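Local coordinates for hemolysin activator protein CdiB (Acinetobacter baumannii ACICU, PDB 6WIL), which probably exports its partner toxin CdiA across the outer membrane, as a two-partner secretion transporter of the Omp85 superfamily used in contact-dependent growth inhibition, at residues I66-E70 / S71-Q75; G150-S154 / L155-T159; V169-K172 / R173-Q176; N180-V184 / Y185-M189. All blocks are in the same frame, centred on the assembly; numbering follows the deposited sequence.

Interaction 1. Residues I66-E70 / S71-Q75; sequences IGQSE and SDLQQ
The carboxylate of Asp72 turns one face to Ser69, whose N and OG meet its two oxygens from that face. Ser69 N donates to Asp72 OD2 at 2.8 Å, steeply out of the carboxylate plane, and Ser69 OG donates to Asp72 OD1, also at 2.8 Å. The second flat group, the amide of Gln68, brings OE1 to 3.2 Å from Leu73 CD2, the two side chains crossing at about a right angle. That amide is held from outside: Leu65 N donates to its OE1, and its NE2 donates to Ile137 O on strand 132-149.

Asp72 CG sits beside its own backbone N (chi1 -45°), which folds the carboxylate back over the start of helix 70-74. Ser69 is the N-cap, and acceptance of its N-H by the carboxylate three residues on is the side-chain-to-backbone half of a capping box. Backbone bonds then begin the helix, with Leu73 N reaching Ser69 O at 3.2 Å and Gln74 N reaching Glu70 O. A small hydroxyl and a short acid therefore suit this first turn of the POTRA-domain helix, and the helix dipole would probably favour the carboxylate's negative charge.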
loop_
_atom_site.group_PDB
_atom_site.type_symbol
_atom_site.label_atom_id
_atom_site.label_comp_id
_atom_site.label_asym_id
_atom_site.label_seq_id
_atom_site.Cartn_x
_atom_site.Cartn_y
_atom_site.Cartn_z
ATOM N N ILE A 66 -32.466 -25.289 15.179
ATOM C CA ILE A 66 -32.447 -26.680 14.748
ATOM C C ILE A 66 -31.275 -26.909 13.806
ATOM O O ILE A 66 -31.092 -26.174 12.829
ATOM C CB ILE A 66 -33.774 -27.049 14.075
ATOM C CG1 ILE A 66 -34.909 -26.932 15.090
ATOM C CG2 ILE A 66 -33.695 -28.448 13.466
ATOM C CD1 ILE A 66 -36.266 -27.144 14.488
ATOM N N GLY A 67 -30.472 -27.928 14.103
ATOM C CA GLY A 67 -29.362 -28.276 13.242
ATOM C C GLY A 67 -28.128 -27.424 13.406
ATOM O O GLY A 67 -27.264 -27.428 12.523
ATOM N N GLN A 68 -28.011 -26.689 14.507
ATOM C CA GLN A 68 -26.855 -25.844 14.769
ATOM C C GLN A 68 -25.987 -26.507 15.829
ATOM O O GLN A 68 -26.459 -26.782 16.936
ATOM C CB GLN A 68 -27.284 -24.451 15.229
ATOM C CG GLN A 68 -27.982 -23.620 14.167
ATOM C CD GLN A 68 -28.095 -22.159 14.562
ATOM O OE1 GLN A 68 -27.869 -21.800 15.717
ATOM N NE2 GLN A 68 -28.434 -21.310 13.600
ATOM N N SER A 69 -24.727 -26.769 15.497
ATOM C CA SER A 69 -23.822 -27.274 16.515
ATOM C C SER A 69 -23.294 -26.111 17.345
ATOM O O SER A 69 -23.252 -24.963 16.894
ATOM C CB SER A 69 -22.675 -28.090 15.901
ATOM O OG SER A 69 -21.656 -27.287 15.342
ATOM N N GLU A 70 -22.936 -26.416 18.591
ATOM C CA GLU A 70 -22.443 -25.391 19.501
ATOM C C GLU A 70 -21.070 -24.887 19.084
ATOM O O GLU A 70 -20.662 -23.800 19.509
ATOM C CB GLU A 70 -22.423 -25.943 20.927
ATOM C CG GLU A 70 -23.806 -26.309 21.485
ATOM C CD GLU A 70 -24.412 -27.575 20.875
ATOM O OE1 GLU A 70 -23.956 -28.017 19.797
ATOM O OE2 GLU A 70 -25.354 -28.130 21.477
ATOM N N SER A 71 -20.358 -25.653 18.256
ATOM C CA SER A 71 -19.166 -25.132 17.597
ATOM C C SER A 71 -19.526 -24.033 16.603
ATOM O O SER A 71 -18.771 -23.067 16.438
ATOM C CB SER A 71 -18.419 -26.272 16.905
ATOM O OG SER A 71 -17.698 -25.809 15.780
ATOM N N ASP A 72 -20.677 -24.161 15.930
ATOM C CA ASP A 72 -21.147 -23.071 15.079
ATOM C C ASP A 72 -21.456 -21.829 15.898
ATOM O O ASP A 72 -21.272 -20.705 15.418
ATOM C CB ASP A 72 -22.398 -23.478 14.297
ATOM C CG ASP A 72 -22.284 -24.848 13.675
ATOM O OD1 ASP A 72 -21.152 -25.327 13.437
ATOM O OD2 ASP A 72 -23.344 -25.469 13.440
ATOM N N LEU A 73 -21.944 -22.008 17.125
ATOM C CA LEU A 73 -22.327 -20.866 17.941
ATOM C C LEU A 73 -21.141 -20.262 18.677
ATOM O O LEU A 73 -21.189 -19.085 19.048
ATOM C CB LEU A 73 -23.405 -21.269 18.945
ATOM C CG LEU A 73 -24.770 -21.681 18.397
ATOM C CD1 LEU A 73 -25.835 -21.381 19.433
ATOM C CD2 LEU A 73 -25.078 -20.983 17.080
ATOM N N GLN A 74 -20.082 -21.047 18.901
ATOM C CA GLN A 74 -18.921 -20.553 19.636
ATOM C C GLN A 74 -18.324 -19.317 18.977
ATOM O O GLN A 74 -17.745 -18.463 19.659
ATOM C CB GLN A 74 -17.866 -21.658 19.742
ATOM C CG GLN A 74 -16.797 -21.428 20.800
ATOM C CD GLN A 74 -17.092 -22.158 22.098
ATOM O OE1 GLN A 74 -18.243 -22.249 22.526
ATOM N NE2 GLN A 74 -16.051 -22.696 22.725
ATOM N N GLN A 75 -18.464 -19.203 17.654
ATOM C CA GLN A 75 -17.964 -18.041 16.931
ATOM C C GLN A 75 -18.771 -16.780 17.220
ATOM O O GLN A 75 -18.253 -15.672 17.041
ATOM C CB GLN A 75 -17.973 -18.331 15.429
ATOM C CG GLN A 75 -17.400 -17.225 14.555
ATOM C CD GLN A 75 -17.487 -17.551 13.074
ATOM O OE1 GLN A 75 -18.144 -18.513 12.678
ATOM N NE2 GLN A 75 -16.816 -16.752 12.250
#

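Interaction 2. Residues G150-S154 / L155-T159; sequences GKISS and LQLKT
Ile152 leans over the first turn of helix 154-160, and its longer branch makes the apolar part of the contact. From CB, which packs against the hydroxyl end of Tyr185, CG1 leaves anti to the backbone N (chi1 179°) and so runs toward the helix. CG1 comes to 3.4 Å from Gln156 CB. One atom further, CD1 meets Leu157 CD2 at 3.6 Å and also touches Gln156 CB, with the isoleucine and leucine side chains crossing at about a right angle. Isoleucine fits here because its longer branch can cover two successive residues of the helix.

Ser153, next along, is the N-cap. Its OG accepts the N-H of Gln156 at 3.0 Å in a nearly straight bond (162°), so a short side chain supplies an acceptor that the helix itself cannot offer at its start. Ser153 O takes Leu157 N at 3.2 Å, and Ser154 O takes Lys158 N. Further on, Leu155 O is gripped twice by Thr159, through its backbone N and its hydroxyl; Thr159 OG1 lies 3.1 Å from Leu155 O.

Helix 154-160 follows strand 132-149 in the second POTRA domain. Ile152 and Gln156 rest on Tyr185 at the start of strand 185-193, while Asn249 and Gly280, in loops between barrel strands, bond to the backbones of Gln156 and Thr159.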
loop_
_atom_site.group_PDB
_atom_site.type_symbol
_atom_site.label_atom_id
_atom_site.label_comp_id
_atom_site.label_asym_id
_atom_site.label_seq_id
_atom_site.Cartn_x
_atom_site.Cartn_y
_atom_site.Cartn_z
ATOM N N GLY A 150 -17.842 -13.595 -17.869
ATOM C CA GLY A 150 -16.396 -13.645 -17.787
ATOM C C GLY A 150 -15.884 -15.037 -17.466
ATOM O O GLY A 150 -16.570 -15.859 -16.849
ATOM N N LYS A 151 -14.651 -15.309 -17.884
ATOM C CA LYS A 151 -14.032 -16.612 -17.684
ATOM C C LYS A 151 -13.107 -16.562 -16.477
ATOM O O LYS A 151 -12.285 -15.646 -16.351
ATOM C CB LYS A 151 -13.256 -17.052 -18.926
ATOM C CG LYS A 151 -14.058 -16.970 -20.216
ATOM C CD LYS A 151 -15.438 -17.595 -20.070
ATOM C CE LYS A 151 -15.426 -19.103 -20.266
ATOM N NZ LYS A 151 -16.821 -19.657 -20.241
ATOM N N ILE A 152 -13.245 -17.545 -15.595
ATOM C CA ILE A 152 -12.379 -17.669 -14.430
ATOM C C ILE A 152 -12.276 -19.144 -14.074
ATOM O O ILE A 152 -13.290 -19.830 -13.916
ATOM C CB ILE A 152 -12.890 -16.823 -13.242
ATOM C CG1 ILE A 152 -11.974 -16.987 -12.032
ATOM C CG2 ILE A 152 -14.329 -17.167 -12.884
ATOM C CD1 ILE A 152 -12.102 -15.875 -11.017
ATOM N N SER A 153 -11.047 -19.641 -13.977
ATOM C CA SER A 153 -10.845 -21.038 -13.641
ATOM C C SER A 153 -11.246 -21.296 -12.192
ATOM O O SER A 153 -11.280 -20.389 -11.355
ATOM C CB SER A 153 -9.388 -21.441 -13.857
ATOM O OG SER A 153 -8.619 -21.192 -12.693
ATOM N N SER A 154 -11.556 -22.560 -11.901
ATOM C CA SER A 154 -11.914 -22.928 -10.536
ATOM C C SER A 154 -10.757 -22.693 -9.576
ATOM O O SER A 154 -10.978 -22.345 -8.410
ATOM C CB SER A 154 -12.368 -24.386 -10.488
ATOM O OG SER A 154 -13.505 -24.581 -11.311
ATOM N N LEU A 155 -9.521 -22.868 -10.046
ATOM C CA LEU A 155 -8.363 -22.588 -9.205
ATOM C C LEU A 155 -8.285 -21.106 -8.857
ATOM O O LEU A 155 -7.980 -20.745 -7.714
ATOM C CB LEU A 155 -7.086 -23.051 -9.906
ATOM C CG LEU A 155 -5.756 -22.799 -9.192
ATOM C CD1 LEU A 155 -5.739 -23.465 -7.825
ATOM C CD2 LEU A 155 -4.591 -23.286 -10.045
ATOM N N GLN A 156 -8.569 -20.236 -9.830
ATOM C CA GLN A 156 -8.560 -18.798 -9.579
ATOM C C GLN A 156 -9.524 -18.418 -8.463
ATOM O O GLN A 156 -9.183 -17.615 -7.586
ATOM C CB GLN A 156 -8.910 -18.042 -10.858
ATOM C CG GLN A 156 -7.735 -17.416 -11.580
ATOM C CD GLN A 156 -8.158 -16.752 -12.872
ATOM O OE1 GLN A 156 -8.157 -15.525 -12.984
ATOM N NE2 GLN A 156 -8.535 -17.562 -13.857
ATOM N N LEU A 157 -10.738 -18.976 -8.481
ATOM C CA LEU A 157 -11.692 -18.684 -7.415
ATOM C C LEU A 157 -11.187 -19.184 -6.071
ATOM O O LEU A 157 -11.299 -18.483 -5.060
ATOM C CB LEU A 157 -13.050 -19.307 -7.730
ATOM C CG LEU A 157 -13.888 -18.663 -8.829
ATOM C CD1 LEU A 157 -15.124 -19.509 -9.088
ATOM C CD2 LEU A 157 -14.278 -17.247 -8.448
ATOM N N LYS A 158 -10.621 -20.393 -6.040
ATOM C CA LYS A 158 -10.164 -20.959 -4.775
ATOM C C LYS A 158 -9.033 -20.136 -4.166
ATOM O O LYS A 158 -8.997 -19.930 -2.947
ATOM C CB LYS A 158 -9.726 -22.411 -4.972
ATOM C CG LYS A 158 -8.861 -22.937 -3.838
ATOM C CD LYS A 158 -8.861 -24.451 -3.755
ATOM C CE LYS A 158 -8.012 -24.916 -2.577
ATOM N NZ LYS A 158 -8.041 -26.394 -2.402
ATOM N N THR A 159 -8.102 -19.650 -4.994
ATOM C CA THR A 159 -6.961 -18.910 -4.459
ATOM C C THR A 159 -7.283 -17.436 -4.236
ATOM O O THR A 159 -6.774 -16.835 -3.283
ATOM C CB THR A 159 -5.749 -19.045 -5.387
ATOM O OG1 THR A 159 -6.053 -18.498 -6.678
ATOM C CG2 THR A 159 -5.353 -20.505 -5.539
#

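Interaction 3. Residues V169-K172 / R173-Q176; sequences VNLK and RLDQ. With SO4 (sulfate ion), chain B.
Asn170 and Leu174 join across the N-terminus of helix 171-181 in the second POTRA domain, where an Asx turn caps the helix. The capping bond comes first: Asn170 OD1 accepts Lys172 N at 3.0 Å, in the carbonyl plane and on a lone pair. Asparagine suits the N-cap because its short amide can face inward to the turn while ND2 points elsewhere, here to Lys114 O.

Main-chain bonds carry the turn onward. Leu174 N reaches Asn170 O at 3.1 Å, Asp175 N reaches Leu171 O, and Gln176 N reaches Lys172 O.

Apolar contact is light. Val169 CG1 lies 4.2 Å from Leu174 CD1, and Leu171 CD1 touches the same methyl at 4.4 Å. Leu171 also brushes the carboxylate of Asp175, whose OD2 is bonded to Tyr35 OH.

Hydrogen bonding to an anion belongs to Arg173. Its chain is extended from CG to NE, which carries the guanidinium well away from the helix to a sulfate, probably from the crystallisation liquor, that Arg321 also binds. NH2 makes a weak bond to sulfate O1; Arg173 NH1 donates to sulfate O3 at 3.1 Å and 164°, in the guanidinium plane.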
loop_
_atom_site.group_PDB
_atom_site.type_symbol
_atom_site.label_atom_id
_atom_site.label_comp_id
_atom_site.label_asym_id
_atom_site.label_seq_id
_atom_site.Cartn_x
_atom_site.Cartn_y
_atom_site.Cartn_z
ATOM N N VAL A 169 -21.428 -16.114 5.288
ATOM C CA VAL A 169 -21.172 -14.886 4.543
ATOM C C VAL A 169 -20.606 -13.828 5.480
ATOM O O VAL A 169 -21.247 -13.444 6.466
ATOM C CB VAL A 169 -22.450 -14.385 3.861
ATOM C CG1 VAL A 169 -22.226 -12.999 3.279
ATOM C CG2 VAL A 169 -22.890 -15.359 2.783
ATOM N N ASN A 170 -19.403 -13.344 5.169
ATOM C CA ASN A 170 -18.767 -12.263 5.910
ATOM C C ASN A 170 -18.250 -11.215 4.934
ATOM O O ASN A 170 -17.577 -11.551 3.956
ATOM C CB ASN A 170 -17.619 -12.777 6.780
ATOM C CG ASN A 170 -17.211 -11.777 7.838
ATOM O OD1 ASN A 170 -16.558 -10.775 7.543
ATOM N ND2 ASN A 170 -17.602 -12.038 9.079
ATOM N N LEU A 171 -18.551 -9.945 5.216
ATOM C CA LEU A 171 -18.205 -8.860 4.307
ATOM C C LEU A 171 -16.702 -8.613 4.221
ATOM O O LEU A 171 -16.235 -8.076 3.212
ATOM C CB LEU A 171 -18.918 -7.577 4.737
ATOM C CG LEU A 171 -18.862 -6.381 3.786
ATOM C CD1 LEU A 171 -19.438 -6.745 2.423
ATOM C CD2 LEU A 171 -19.605 -5.200 4.385
ATOM N N LYS A 172 -15.938 -8.984 5.252
ATOM C CA LYS A 172 -14.490 -8.807 5.192
ATOM C C LYS A 172 -13.863 -9.755 4.178
ATOM O O LYS A 172 -12.917 -9.384 3.475
ATOM C CB LYS A 172 -13.869 -9.019 6.572
ATOM C CG LYS A 172 -14.064 -7.864 7.542
ATOM C CD LYS A 172 -13.356 -8.145 8.860
ATOM C CE LYS A 172 -14.346 -8.294 10.003
ATOM N NZ LYS A 172 -14.983 -6.991 10.355
ATOM N N ARG A 173 -14.379 -10.983 4.091
ATOM C CA ARG A 173 -13.873 -11.948 3.125
ATOM C C ARG A 173 -14.369 -11.656 1.715
ATOM O O ARG A 173 -13.636 -11.884 0.748
ATOM C CB ARG A 173 -14.261 -13.363 3.551
ATOM C CG ARG A 173 -13.770 -13.706 4.947
ATOM C CD ARG A 173 -14.002 -15.163 5.305
ATOM N NE ARG A 173 -13.312 -15.504 6.543
ATOM C CZ ARG A 173 -12.153 -16.149 6.604
ATOM N NH1 ARG A 173 -11.553 -16.548 5.492
ATOM N NH2 ARG A 173 -11.598 -16.403 7.780
ATOM N N LEU A 174 -15.597 -11.148 1.577
ATOM C CA LEU A 174 -16.067 -10.714 0.265
ATOM C C LEU A 174 -15.190 -9.595 -0.283
ATOM O O LEU A 174 -14.813 -9.606 -1.460
ATOM C CB LEU A 174 -17.523 -10.253 0.344
ATOM C CG LEU A 174 -18.579 -11.246 0.831
ATOM C CD1 LEU A 174 -19.978 -10.696 0.574
ATOM C CD2 LEU A 174 -18.395 -12.599 0.168
ATOM N N ASP A 175 -14.863 -8.612 0.561
ATOM C CA ASP A 175 -14.054 -7.484 0.114
ATOM C C ASP A 175 -12.638 -7.922 -0.236
ATOM O O ASP A 175 -12.060 -7.441 -1.217
ATOM C CB ASP A 175 -14.019 -6.399 1.189
ATOM C CG ASP A 175 -15.302 -5.592 1.255
ATOM O OD1 ASP A 175 -16.193 -5.798 0.403
ATOM O OD2 ASP A 175 -15.415 -4.740 2.164
ATOM N N GLN A 176 -12.062 -8.822 0.561
ATOM C CA GLN A 176 -10.727 -9.327 0.266
ATOM C C GLN A 176 -10.703 -10.042 -1.077
ATOM O O GLN A 176 -9.858 -9.754 -1.934
ATOM C CB GLN A 176 -10.263 -10.261 1.380
ATOM C CG GLN A 176 -8.824 -10.696 1.227
ATOM C CD GLN A 176 -7.863 -9.524 1.307
ATOM O OE1 GLN A 176 -8.145 -8.519 1.964
ATOM N NE2 GLN A 176 -6.722 -9.643 0.631
HETATM S S SO4 B . -7.883 -17.671 6.534
HETATM O O1 SO4 B . -8.290 -16.550 7.377
HETATM O O2 SO4 B . -6.450 -17.576 6.265
HETATM O O3 SO4 B . -8.634 -17.627 5.279
HETATM O O4 SO4 B . -8.160 -18.933 7.214
#

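Interaction 4. Residues N180-V184 / Y185-M189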
loop_
_atom_site.group_PDB
_atom_site.type_symbol
_atom_site.label_atom_id
_atom_site.label_comp_id
_atom_site.label_asym_id
_atom_site.label_seq_id
_atom_site.Cartn_x
_atom_site.Cartn_y
_atom_site.Cartn_z
ATOM N N ASN A 180 -8.772 -9.055 -4.651
ATOM C CA ASN A 180 -7.890 -9.965 -5.372
ATOM C C ASN A 180 -8.319 -10.122 -6.826
ATOM O O ASN A 180 -7.472 -10.203 -7.724
ATOM C CB ASN A 180 -7.859 -11.323 -4.674
ATOM C CG ASN A 180 -7.175 -11.261 -3.330
ATOM O OD1 ASN A 180 -6.504 -10.282 -3.013
ATOM N ND2 ASN A 180 -7.323 -12.316 -2.536
ATOM N N LEU A 181 -9.630 -10.161 -7.080
ATOM C CA LEU A 181 -10.104 -10.325 -8.450
ATOM C C LEU A 181 -9.966 -9.039 -9.252
ATOM O O LEU A 181 -9.849 -9.089 -10.482
ATOM C CB LEU A 181 -11.560 -10.794 -8.467
ATOM C CG LEU A 181 -11.874 -12.172 -7.886
ATOM C CD1 LEU A 181 -13.315 -12.586 -8.192
ATOM C CD2 LEU A 181 -10.895 -13.204 -8.406
ATOM N N LYS A 182 -9.984 -7.886 -8.589
ATOM C CA LYS A 182 -9.862 -6.620 -9.301
ATOM C C LYS A 182 -8.446 -6.342 -9.780
ATOM O O LYS A 182 -8.237 -5.352 -10.488
ATOM C CB LYS A 182 -10.350 -5.467 -8.424
ATOM C CG LYS A 182 -11.861 -5.326 -8.405
ATOM C CD LYS A 182 -12.319 -4.479 -7.236
ATOM C CE LYS A 182 -11.735 -3.076 -7.278
ATOM N NZ LYS A 182 -12.346 -2.232 -8.340
ATOM N N ARG A 183 -7.474 -7.181 -9.417
ATOM C CA ARG A 183 -6.148 -7.040 -10.004
ATOM C C ARG A 183 -6.152 -7.409 -11.480
ATOM O O ARG A 183 -5.400 -6.822 -12.263
ATOM C CB ARG A 183 -5.139 -7.901 -9.245
ATOM C CG ARG A 183 -4.881 -7.424 -7.831
ATOM C CD ARG A 183 -3.880 -8.310 -7.125
ATOM N NE ARG A 183 -3.768 -7.973 -5.712
ATOM C CZ ARG A 183 -2.829 -8.449 -4.904
ATOM N NH1 ARG A 183 -1.908 -9.281 -5.374
ATOM N NH2 ARG A 183 -2.807 -8.090 -3.629
ATOM N N VAL A 184 -6.996 -8.356 -11.880
ATOM C CA VAL A 184 -7.017 -8.843 -13.254
ATOM C C VAL A 184 -8.370 -8.683 -13.930
ATOM O O VAL A 184 -8.447 -8.834 -15.159
ATOM C CB VAL A 184 -6.559 -10.316 -13.336
ATOM C CG1 VAL A 184 -5.196 -10.488 -12.672
ATOM C CG2 VAL A 184 -7.579 -11.224 -12.694
ATOM N N TYR A 185 -9.436 -8.380 -13.188
ATOM C CA TYR A 185 -10.760 -8.201 -13.762
ATOM C C TYR A 185 -11.340 -6.851 -13.373
ATOM O O TYR A 185 -10.993 -6.276 -12.337
ATOM C CB TYR A 185 -11.756 -9.271 -13.299
ATOM C CG TYR A 185 -11.418 -10.691 -13.669
ATOM C CD1 TYR A 185 -11.542 -11.142 -14.979
ATOM C CD2 TYR A 185 -11.011 -11.593 -12.697
ATOM C CE1 TYR A 185 -11.240 -12.449 -15.312
ATOM C CE2 TYR A 185 -10.709 -12.897 -13.018
ATOM C CZ TYR A 185 -10.825 -13.322 -14.323
ATOM O OH TYR A 185 -10.524 -14.628 -14.625
ATOM N N ALA A 186 -12.235 -6.356 -14.223
ATOM C CA ALA A 186 -13.267 -5.425 -13.788
ATOM C C ALA A 186 -14.395 -6.254 -13.188
ATOM O O ALA A 186 -14.938 -7.139 -13.858
ATOM C CB ALA A 186 -13.768 -4.576 -14.956
ATOM N N VAL A 187 -14.730 -5.999 -11.925
ATOM C CA VAL A 187 -15.595 -6.886 -11.155
ATOM C C VAL A 187 -16.882 -6.164 -10.785
ATOM O O VAL A 187 -16.865 -4.984 -10.416
ATOM C CB VAL A 187 -14.881 -7.404 -9.888
ATOM C CG1 VAL A 187 -15.802 -8.311 -9.088
ATOM C CG2 VAL A 187 -13.610 -8.137 -10.263
ATOM N N ASP A 188 -18.001 -6.878 -10.896
ATOM C CA ASP A 188 -19.282 -6.458 -10.343
ATOM C C ASP A 188 -19.757 -7.563 -9.410
ATOM O O ASP A 188 -19.860 -8.724 -9.821
ATOM C CB ASP A 188 -20.305 -6.186 -11.452
ATOM C CG ASP A 188 -21.545 -5.458 -10.946
ATOM O OD1 ASP A 188 -22.297 -6.031 -10.125
ATOM O OD2 ASP A 188 -21.763 -4.301 -11.367
HETATM N N MSE A 189 -20.017 -7.212 -8.157
HETATM C CA MSE A 189 -20.387 -8.198 -7.150
HETATM C C MSE A 189 -21.750 -7.850 -6.552
HETATM O O MSE A 189 -21.984 -6.718 -6.125
HETATM C CB MSE A 189 -19.306 -8.274 -6.058
HETATM C CG MSE A 189 -19.415 -9.470 -5.110
HETATM SE SE MSE A 189 -18.040 -9.544 -3.691
HETATM C CE MSE A 189 -16.595 -10.443 -4.661
#
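Tyr185 carries its ring beside its own backbone N (chi1 -62°), and Val184 turns its CG2 into the crowded position between backbone N and carbonyl carbon, so that the two neighbouring side chains lie side by side and point the same way. Val184 CG2 thereby sits over one face of the ring, 3.9 Å from the centroid of Tyr185 and 30° off the ring normal, a CH-pi contact. At the ring's edge, near its plane, lies Leu181 O, 3.5 Å from Tyr185 CD2.

The same carbonyl holds the chain as it passes from helix 171-181 to the strand. Leu181 O accepts Tyr185 N at 2.8 Å, nearly along the C=O axis, and takes Val184 N as a second donor. A further, weaker tie is the CA-H...O contact from Lys182 CA to Tyr185 O.

Val187, two residues along the strand, completes the apolar side. Its CG2 packs against Leu181 CB at 3.8 Å and equally close to Lys182 CG, so the lysine contributes the hydrocarbon part of its chain. Beta-branched valine is at home in an extended strand and offers a methyl to Leu181 and Lys182.

Around the contact, strand 185-193 pairs antiparallel with strand 204-213, Tyr185 OH makes a weak bond to Lys151 O, and Arg183 forms a salt bridge with Asp283. The chemistry implies a turn fixed by one doubly used carbonyl: two N-H groups satisfy it between helix 171-181 and strand 185-193, while a valine methyl covers one face of the tyrosine ring and the Leu181 carbonyl oxygen lies at its edge.

The four contacts come in series along the chain. Interaction 1 lies at the start of helix 70-74, in the first POTRA region, and interactions 2, 3 and 4 fall within the second. The centres of interactions 1 and 2 are about 31 Å apart, whereas interaction 3 comes within about 6 Å of interaction 1 at the nearest atoms. Interactions 3 and 4 share helix 171-181 and touch where Met189 CE packs on Leu174 O. Interactions 2 and 4, with centres about 11 Å apart, meet through Tyr185. Together they mark helix starts and a helix-to-strand turn in two POTRA domains, the second set against the 16-stranded barrel, consistent with POTRA domains that probably receive the exported partner.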